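Local coordinates for protein glycosyltransferase (Streptomyces halstedii, PDB 3WAD) that belongs to the GT-B glycosyltransferases, enzymes built from two Rossmann-like domains facing each other across a cleft, and resembles erythromycin biosynthesis protein CIII, at residues P210-F215 against A354-A359. Residues are numbered along the deposited sequence; the frame is centred on the assembly and turned at random.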
ATOM      1  N   PRO B 210      16.654  -6.341  14.121  1.00 26.27           N
ATOM      2  CA  PRO B 210      17.262  -7.697  14.116  1.00 27.89           C
ATOM      3  C   PRO B 210      17.665  -8.186  15.489  1.00 28.37           C
ATOM      4  O   PRO B 210      18.081  -7.386  16.343  1.00 27.95           O
ATOM      5  CB  PRO B 210      18.479  -7.554  13.231  1.00 28.64           C
ATOM      6  CG  PRO B 210      18.276  -6.245  12.418  1.00 28.05           C
ATOM      7  CD  PRO B 210      17.396  -5.384  13.267  1.00 25.72           C
ATOM      8  N   PRO B 211      17.446  -9.510  15.743  1.00 28.57           N
ATOM      9  CA  PRO B 211      17.670 -10.104  17.060  1.00 27.78           C
ATOM     10  C   PRO B 211      19.074  -9.805  17.537  1.00 25.60           C
ATOM     11  O   PRO B 211      19.262  -9.532  18.693  1.00 25.88           O
ATOM     12  CB  PRO B 211      17.526 -11.626  16.794  1.00 28.60           C
ATOM     13  CG  PRO B 211      16.383 -11.695  15.764  1.00 28.70           C
ATOM     14  CD  PRO B 211      16.808 -10.468  14.818  1.00 29.64           C
ATOM     15  N   TRP B 212      20.040  -9.786  16.658  1.00 26.97           N
ATOM     16  CA  TRP B 212      21.470  -9.583  17.130  1.00 29.38           C
ATOM     17  C   TRP B 212      21.723  -8.229  17.803  1.00 30.39           C
ATOM     18  O   TRP B 212      22.692  -8.099  18.474  1.00 29.68           O
ATOM     19  CB  TRP B 212      22.488  -9.801  16.020  1.00 29.53           C
ATOM     20  CG  TRP B 212      22.440  -8.792  14.884  1.00 30.31           C
ATOM     21  CD1 TRP B 212      21.780  -8.947  13.690  1.00 34.14           C
ATOM     22  CD2 TRP B 212      23.119  -7.547  14.805  1.00 32.40           C
ATOM     23  NE1 TRP B 212      21.986  -7.852  12.891  1.00 35.33           N
ATOM     24  CE2 TRP B 212      22.794  -6.971  13.545  1.00 33.56           C
ATOM     25  CE3 TRP B 212      23.955  -6.817  15.700  1.00 33.82           C
ATOM     26  CZ2 TRP B 212      23.270  -5.695  13.137  1.00 33.06           C
ATOM     27  CZ3 TRP B 212      24.422  -5.566  15.297  1.00 33.06           C
ATOM     28  CH2 TRP B 212      24.099  -5.031  14.001  1.00 33.22           C
ATOM     29  N   MET B 213      20.870  -7.231  17.602  1.00 30.90           N
ATOM     30  CA  MET B 213      21.113  -5.942  18.218  1.00 31.58           C
ATOM     31  C   MET B 213      20.046  -5.630  19.258  1.00 32.07           C
ATOM     32  O   MET B 213      20.085  -4.571  19.863  1.00 31.82           O
ATOM     33  CB  MET B 213      21.211  -4.783  17.186  1.00 31.05           C
ATOM     34  CG  MET B 213      19.964  -4.659  16.294  1.00 32.42           C
ATOM     35  SD  MET B 213      19.819  -3.051  15.392  1.00 32.38           S
ATOM     36  CE  MET B 213      19.039  -2.170  16.654  1.00 32.43           C
ATOM     37  N   SER B 214      19.092  -6.537  19.476  1.00 33.79           N
ATOM     38  CA  SER B 214      18.013  -6.260  20.426  1.00 34.26           C
ATOM     39  C   SER B 214      18.427  -6.481  21.885  1.00 34.09           C
ATOM     40  O   SER B 214      19.391  -7.216  22.136  1.00 33.49           O
ATOM     41  CB  SER B 214      16.806  -7.100  20.127  1.00 34.58           C
ATOM     42  OG  SER B 214      16.306  -6.760  18.821  1.00 40.34           O
ATOM     43  N   PHE B 215      17.713  -5.846  22.828  1.00 32.57           N
ATOM     44  CA  PHE B 215      17.887  -6.165  24.251  1.00 33.78           C
ATOM     45  C   PHE B 215      17.409  -7.592  24.561  1.00 34.82           C
ATOM     46  O   PHE B 215      16.492  -8.060  23.895  1.00 33.75           O
ATOM     47  CB  PHE B 215      17.106  -5.200  25.135  1.00 32.59           C
ATOM     48  CG  PHE B 215      17.456  -3.780  24.912  1.00 32.69           C
ATOM     49  CD1 PHE B 215      18.798  -3.389  24.819  1.00 30.79           C
ATOM     50  CD2 PHE B 215      16.428  -2.810  24.806  1.00 29.54           C
ATOM     51  CE1 PHE B 215      19.120  -2.034  24.616  1.00 32.97           C
ATOM     52  CE2 PHE B 215      16.709  -1.447  24.614  1.00 31.11           C
ATOM     53  CZ  PHE B 215      18.069  -1.025  24.522  1.00 32.18           C
ATOM     54  N   ALA B 354      28.905  -0.509  15.153  1.00 31.88           N
ATOM     55  CA  ALA B 354      30.350  -0.199  15.200  1.00 34.02           C
ATOM     56  C   ALA B 354      31.123  -1.477  15.581  1.00 34.67           C
ATOM     57  O   ALA B 354      32.116  -1.798  14.922  1.00 34.40           O
ATOM     58  CB  ALA B 354      30.657   0.972  16.139  1.00 31.89           C
ATOM     59  N   GLU B 355      30.578  -2.260  16.530  1.00 35.71           N
ATOM     60  CA  GLU B 355      31.233  -3.486  16.995  1.00 37.20           C
ATOM     61  C   GLU B 355      31.319  -4.575  15.947  1.00 37.95           C
ATOM     62  O   GLU B 355      32.132  -5.447  16.061  1.00 37.30           O
ATOM     63  CB  GLU B 355      30.542  -4.082  18.218  1.00 37.59           C
ATOM     64  CG  GLU B 355      30.631  -3.251  19.435  1.00 38.75           C
ATOM     65  CD  GLU B 355      29.699  -3.789  20.485  1.00 42.54           C
ATOM     66  OE1 GLU B 355      28.861  -4.663  20.153  1.00 45.74           O
ATOM     67  OE2 GLU B 355      29.827  -3.354  21.634  1.00 45.54           O
ATOM     68  N   ARG B 356      30.455  -4.534  14.948  1.00 37.82           N
ATOM     69  CA  ARG B 356      30.441  -5.524  13.896  1.00 37.03           C
ATOM     70  C   ARG B 356      31.303  -5.042  12.708  1.00 37.26           C
ATOM     71  O   ARG B 356      31.511  -5.736  11.704  1.00 38.80           O
ATOM     72  CB  ARG B 356      28.976  -5.824  13.536  1.00 37.15           C
ATOM     73  CG  ARG B 356      28.222  -6.505  14.709  1.00 36.35           C
ATOM     74  CD  ARG B 356      27.117  -7.453  14.263  1.00 40.21           C
ATOM     75  NE  ARG B 356      27.513  -8.349  13.163  1.00 36.71           N
ATOM     76  CZ  ARG B 356      26.699  -9.215  12.553  1.00 37.73           C
ATOM     77  NH1 ARG B 356      25.459  -9.323  12.952  1.00 37.96           N
ATOM     78  NH2 ARG B 356      27.121 -10.000  11.548  1.00 37.62           N
ATOM     79  N   GLY B 357      31.845  -3.843  12.840  1.00 36.88           N
ATOM     80  CA  GLY B 357      32.718  -3.317  11.828  1.00 34.80           C
ATOM     81  C   GLY B 357      31.984  -2.691  10.691  1.00 34.27           C
ATOM     82  O   GLY B 357      32.608  -2.409   9.671  1.00 34.25           O
ATOM     83  N   ALA B 358      30.669  -2.467  10.855  1.00 33.46           N
ATOM     84  CA  ALA B 358      29.759  -2.001   9.776  1.00 32.45           C
ATOM     85  C   ALA B 358      29.570  -0.493   9.762  1.00 31.98           C
ATOM     86  O   ALA B 358      29.042   0.058   8.802  1.00 33.15           O
ATOM     87  CB  ALA B 358      28.361  -2.684   9.875  1.00 32.67           C
ATOM     88  N   ALA B 359      30.056   0.175  10.795  1.00 30.68           N
ATOM     89  CA  ALA B 359      29.814   1.580  10.950  1.00 30.76           C
ATOM     90  C   ALA B 359      30.967   2.276  11.716  1.00 30.96           C
ATOM     91  O   ALA B 359      31.689   1.631  12.462  1.00 32.03           O
ATOM     92  CB  ALA B 359      28.532   1.745  11.717  1.00 30.26           C
TER
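Trp212 holds its CG between its backbone N and carbonyl carbon (chi1 66°), which turns the indole toward Arg356. Arg356 starts with CG beside its own backbone N, and its chain then bends at chi2 and chi3. The bends lay CD and the guanidinium over one face of the indole. Arg356 CD covers the six-membered ring of Trp212, 3.4 Å from Trp212 CZ3, in a CH-pi contact. Arg356 CZ lies over the five-membered ring of Trp212, 4.7 Å from its centroid and 14° off the ring normal, in a cation-pi contact. The two planes stand 75° apart, not stacked flat. The guanidinium meets the indole with an edge, and Arg356 NH1 sits over the centre of the ring system, 3.5 Å from Trp212 CD2. The opposite indole face carries CB of Met213, offset toward the rim.

Trp212 sits in a short 3-10 turn, where Met213 N bonds to Pro210 O at 3.1 Å. Arg356 comes just before Gly357, which has a positive phi and bonds back into the last turn of helix 346-355, a Schellman motif. Gly357 N returns to Ala354 O at 2.9 Å. Arg356 NH2 also forms a salt bridge with Glu395 of helix 384-397, and Trp212 touches that helix at Ile392 and Glu395.

The contact bridges the two domains of the GT-B fold: the loop between strands 204-206 and 221-222 of the N-terminal domain meets the C-terminal end region of helix 346-355 in the C-terminal domain. Its chemistry combines dispersion from the arginine methylene with attraction between a probably positive guanidinium and the indole pi cloud, while Glu395 would balance the charge and help fix the arginine's orientation.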